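Local coordinates for protein probable transcriptional regulator (Pseudomonas aeruginosa, PDB 2HR3) that is a putative transcriptional regulator of the MarR family that probably binds DNA as a winged-helix dimer, at residues A11-R14 with S15-T19; E113-V116 with R117-H120. One frame throughout, in Å; residues are numbered along the deposited sequence.

Contacts 1 and 2 are each about two turns of a dimer-forming helix, 4-26 and 98-122 respectively, with centres about 19 Å apart and no touch between them. Both are partly buried and both lean on the second subunit, where helix 4-26 of one copy meets helix 98-122 of the other: Arg14 of contact 1 pairs with Glu112 of the other copy, and Val116 and Met119 of contact 2 pack on its Ala10 and Leu9. Within the same chain, helix 125-142 touches both. Contact 1 is rich in hydroxyls bonded back to main-chain carbonyls, whereas contact 2, with more exposed residues, relies on a tryptophan face, aliphatic contacts and a histidine edge.

Contact 1 (A11-R14 with S15-T19); sequences AHLR and SQVTT
The guanidinium of Arg14 lies beside its own helix with one face turned to the backbone: Ala11 O sits 3.9 Å above that plane, displaced toward the rim, and Ser15 N lies over the same face. The group lies along the surface of helix 4-26, which takes part in the all-helical dimer interface expected of a MarR-type regulator. A bend at chi3 (47°) brings it back alongside the helix, where its NE forms a salt bridge with Glu112 of the second subunit.

The carbonyl of His12 is gripped twice. Gln16 N bonds to His12 O at 2.9 Å, almost straight at the hydrogen (167°), and Ser15 OG donates to the same oxygen at 3.1 Å from a rotamer that sets OG between its own backbone N and carbonyl carbon. The Gln16 carboxamide runs back along the helix past this carbonyl, so that OE1 comes 3.3 Å from Leu13 CA, while NE2 reaches the CB of His12. Farther round the helix Leu13 and Val17, an i to i+4 pair, lie side by side and point the same way, CD1 meeting CG2 at 3.7 Å. This apolar pair faces two different neighbours: Leu13 rests on Leu138 and Leu141 of helix 125-142, and Val17 packs on Val17 of the second subunit, as expected close to a twofold axis.

Thr18 N returns to Arg14 O, and the methyl CG2 of Thr18 also lies against that oxygen. At the end of the stretch Thr19 returns to Ser15 O with both its N and its OG1, the hydroxyl at 2.7 Å and 43° out of the carbonyl plane.

Contact 2 (E113-V116 with R117-H120); sequences EWLV and RAMH
Leu115 O receives Met119 N at 2.9 Å, and CB and CG of Met119, a selenomethionine, pack against the same oxygen, CG at 3.2 Å, before the chain turns away; CB of Ala118 is also near. Trp114 O and Ala118 N make the neighbouring rung of the helix.

The indole of Trp114 reaches forward along the helix toward Ala118. With CG anti to the backbone N (chi1 -178°), the ring presents one face to Ala118, whose CB stands 4.3 Å from the centroid of the six-membered ring and 16° off its normal, a CH-pi contact made near CH2. Arg117 reaches the other end of the indole: NH2 comes 3.5 Å from Trp114 CD1, the guanidinium and ring planes standing 79° apart. Leu115 CD2 meets Met119 CG at 4.1 Å, the two chains running at a slant to each other.

Val116 and His120 lie alongside and point the same way. Val116 O accepts His120 N and also sits at the edge of the imidazole, in its plane, with CD2 3.2 Å away.

Within the same chain, Arg128 of helix 125-142 hydrogen-bonds Met119 O through NH2. Across the dimer interface Leu141 of the second subunit packs on both Trp114 and Ala118. The indole and the Ala118 methyl thus share that leucine, which implies that an apolar side of helix 98-122 that includes the indole joins the subunits here, while Arg117 and His120 lie on its more solvent-exposed parts.

Contact 1 (A11-R14 with S15-T19)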
loop_
_atom_site.group_PDB
_atom_site.type_symbol
_atom_site.label_atom_id
_atom_site.label_comp_id
_atom_site.label_asym_id
_atom_site.label_seq_id
_atom_site.Cartn_x
_atom_site.Cartn_y
_atom_site.Cartn_z
ATOM N N ALA A 11 7.157 14.431 4.479
ATOM C CA ALA A 11 6.408 14.569 3.213
ATOM C C ALA A 11 7.063 13.852 2.029
ATOM O O ALA A 11 6.442 13.082 1.322
ATOM C CB ALA A 11 6.317 16.060 2.868
ATOM N N HIS A 12 8.349 14.093 1.842
ATOM C CA HIS A 12 9.135 13.377 0.852
ATOM C C HIS A 12 9.204 11.871 1.039
ATOM O O HIS A 12 8.919 11.120 0.136
ATOM C CB HIS A 12 10.546 13.936 0.863
ATOM C CG HIS A 12 10.608 15.335 0.392
ATOM N ND1 HIS A 12 11.567 16.218 0.815
ATOM C CD2 HIS A 12 9.806 16.015 -0.456
ATOM C CE1 HIS A 12 11.382 17.380 0.218
ATOM N NE2 HIS A 12 10.303 17.288 -0.542
ATOM N N LEU A 13 9.640 11.440 2.212
ATOM C CA LEU A 13 9.687 10.026 2.525
ATOM C C LEU A 13 8.338 9.377 2.291
ATOM O O LEU A 13 8.264 8.348 1.627
ATOM C CB LEU A 13 10.168 9.787 3.951
ATOM C CG LEU A 13 10.250 8.326 4.367
ATOM C CD1 LEU A 13 11.025 7.505 3.367
ATOM C CD2 LEU A 13 10.889 8.232 5.635
ATOM N N ARG A 14 7.263 9.949 2.839
ATOM C CA ARG A 14 5.898 9.472 2.531
ATOM C C ARG A 14 5.612 9.310 1.009
ATOM O O ARG A 14 5.070 8.306 0.563
ATOM C CB ARG A 14 4.859 10.452 3.099
ATOM C CG ARG A 14 3.364 9.911 2.955
ATOM C CD ARG A 14 2.266 10.932 3.270
ATOM N NE ARG A 14 2.461 12.246 2.647
ATOM C CZ ARG A 14 2.289 12.484 1.340
ATOM N NH1 ARG A 14 1.986 11.535 0.498
ATOM N NH2 ARG A 14 2.477 13.687 0.847
ATOM N N SER A 15 5.935 10.313 0.207
ATOM C CA SER A 15 5.504 10.254 -1.192
ATOM C C SER A 15 6.333 9.212 -1.901
ATOM O O SER A 15 5.788 8.400 -2.599
ATOM C CB SER A 15 5.534 11.619 -1.917
ATOM O OG SER A 15 6.874 12.054 -2.065
ATOM N N GLN A 16 7.599 9.140 -1.568
ATOM C CA GLN A 16 8.512 8.173 -2.163
ATOM C C GLN A 16 8.194 6.717 -1.946
ATOM O O GLN A 16 8.502 5.891 -2.787
ATOM C CB GLN A 16 9.870 8.405 -1.584
ATOM C CG GLN A 16 10.458 9.722 -2.029
ATOM C CD GLN A 16 11.495 10.320 -1.067
ATOM O OE1 GLN A 16 11.800 9.777 0.008
ATOM N NE2 GLN A 16 12.065 11.412 -1.481
ATOM N N VAL A 17 7.761 6.403 -0.734
ATOM C CA VAL A 17 7.585 5.056 -0.267
ATOM C C VAL A 17 6.208 4.656 -0.767
ATOM O O VAL A 17 6.013 3.534 -1.123
ATOM C CB VAL A 17 7.693 4.997 1.299
ATOM C CG1 VAL A 17 6.852 3.973 1.859
ATOM C CG2 VAL A 17 9.101 4.750 1.765
ATOM N N THR A 18 5.252 5.583 -0.837
ATOM C CA THR A 18 3.889 5.231 -1.308
ATOM C C THR A 18 3.885 5.142 -2.840
ATOM O O THR A 18 3.355 4.221 -3.416
ATOM C CB THR A 18 2.735 6.122 -0.745
ATOM O OG1 THR A 18 2.659 7.361 -1.423
ATOM C CG2 THR A 18 2.828 6.396 0.786
ATOM N N THR A 19 4.528 6.079 -3.474
ATOM C CA THR A 19 4.761 5.998 -4.882
ATOM C C THR A 19 5.507 4.748 -5.342
ATOM O O THR A 19 5.073 4.162 -6.353
ATOM C CB THR A 19 5.540 7.229 -5.346
ATOM O OG1 THR A 19 4.747 8.392 -5.057
ATOM C CG2 THR A 19 5.811 7.152 -6.842
#

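Contact 2 (E113-V116 with R117-H120)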
loop_
_atom_site.group_PDB
_atom_site.type_symbol
_atom_site.label_atom_id
_atom_site.label_comp_id
_atom_site.label_asym_id
_atom_site.label_seq_id
_atom_site.Cartn_x
_atom_site.Cartn_y
_atom_site.Cartn_z
ATOM N N GLU A 113 11.845 -9.553 -9.370
ATOM C CA GLU A 113 12.601 -9.597 -10.626
ATOM C C GLU A 113 12.529 -8.232 -11.299
ATOM O O GLU A 113 13.543 -7.643 -11.558
ATOM C CB GLU A 113 12.056 -10.698 -11.548
ATOM C CG GLU A 113 12.461 -12.108 -11.170
ATOM C CD GLU A 113 11.430 -13.094 -11.624
ATOM O OE1 GLU A 113 11.034 -12.980 -12.815
ATOM O OE2 GLU A 113 10.979 -13.946 -10.803
ATOM N N TRP A 114 11.323 -7.735 -11.557
ATOM C CA TRP A 114 11.124 -6.357 -11.923
ATOM C C TRP A 114 12.092 -5.399 -11.191
ATOM O O TRP A 114 12.784 -4.668 -11.825
ATOM C CB TRP A 114 9.676 -5.875 -11.723
ATOM C CG TRP A 114 9.579 -4.437 -12.175
ATOM C CD1 TRP A 114 9.507 -4.009 -13.468
ATOM C CD2 TRP A 114 9.644 -3.258 -11.378
ATOM N NE1 TRP A 114 9.519 -2.638 -13.531
ATOM C CE2 TRP A 114 9.625 -2.150 -12.258
ATOM C CE3 TRP A 114 9.793 -3.020 -10.021
ATOM C CZ2 TRP A 114 9.694 -0.835 -11.808
ATOM C CZ3 TRP A 114 9.873 -1.687 -9.575
ATOM C CH2 TRP A 114 9.791 -0.634 -10.444
ATOM N N LEU A 115 12.121 -5.412 -9.856
ATOM C CA LEU A 115 12.862 -4.393 -9.041
ATOM C C LEU A 115 14.330 -4.465 -9.207
ATOM O O LEU A 115 15.005 -3.440 -9.191
ATOM C CB LEU A 115 12.628 -4.607 -7.563
ATOM C CG LEU A 115 12.204 -3.407 -6.722
ATOM C CD1 LEU A 115 12.176 -3.905 -5.237
ATOM C CD2 LEU A 115 13.036 -2.163 -6.896
ATOM N N VAL A 116 14.825 -5.699 -9.282
ATOM C CA VAL A 116 16.233 -5.986 -9.638
ATOM C C VAL A 116 16.648 -5.339 -10.937
ATOM O O VAL A 116 17.757 -4.781 -11.049
ATOM C CB VAL A 116 16.517 -7.539 -9.739
ATOM C CG1 VAL A 116 17.898 -7.824 -10.296
ATOM C CG2 VAL A 116 16.375 -8.213 -8.350
ATOM N N ARG A 117 15.778 -5.452 -11.931
ATOM C CA ARG A 117 15.990 -4.834 -13.237
ATOM C C ARG A 117 15.882 -3.334 -13.186
ATOM O O ARG A 117 16.633 -2.667 -13.876
ATOM C CB ARG A 117 14.998 -5.361 -14.267
ATOM C CG ARG A 117 15.441 -6.627 -14.960
ATOM C CD ARG A 117 14.440 -7.148 -16.024
ATOM N NE ARG A 117 13.011 -6.842 -15.776
ATOM C CZ ARG A 117 12.341 -5.840 -16.372
ATOM N NH1 ARG A 117 12.949 -5.008 -17.256
ATOM N NH2 ARG A 117 11.051 -5.644 -16.086
ATOM N N ALA A 118 14.943 -2.779 -12.422
ATOM C CA ALA A 118 14.999 -1.291 -12.083
ATOM C C ALA A 118 16.329 -0.845 -11.491
ATOM O O ALA A 118 16.911 0.128 -11.905
ATOM C CB ALA A 118 13.873 -0.874 -11.072
HETATM N N MSE A 119 16.774 -1.589 -10.498
HETATM C CA MSE A 119 17.928 -1.260 -9.744
HETATM C C MSE A 119 19.172 -1.391 -10.543
HETATM O O MSE A 119 20.121 -0.692 -10.297
HETATM C CB MSE A 119 18.002 -2.175 -8.569
HETATM C CG MSE A 119 17.047 -1.761 -7.446
HETATM SE SE MSE A 119 17.108 -2.923 -5.801
HETATM C CE MSE A 119 18.191 -1.806 -4.826
ATOM N N HIS A 120 19.179 -2.249 -11.569
ATOM C CA HIS A 120 20.362 -2.347 -12.403
ATOM C C HIS A 120 20.388 -1.309 -13.455
ATOM O O HIS A 120 21.459 -0.932 -13.920
ATOM C CB HIS A 120 20.585 -3.764 -12.902
ATOM C CG HIS A 120 21.315 -4.580 -11.889
ATOM N ND1 HIS A 120 22.678 -4.761 -11.929
ATOM C CD2 HIS A 120 20.904 -5.098 -10.704
ATOM C CE1 HIS A 120 23.061 -5.453 -10.872
ATOM N NE2 HIS A 120 22.008 -5.653 -10.105
#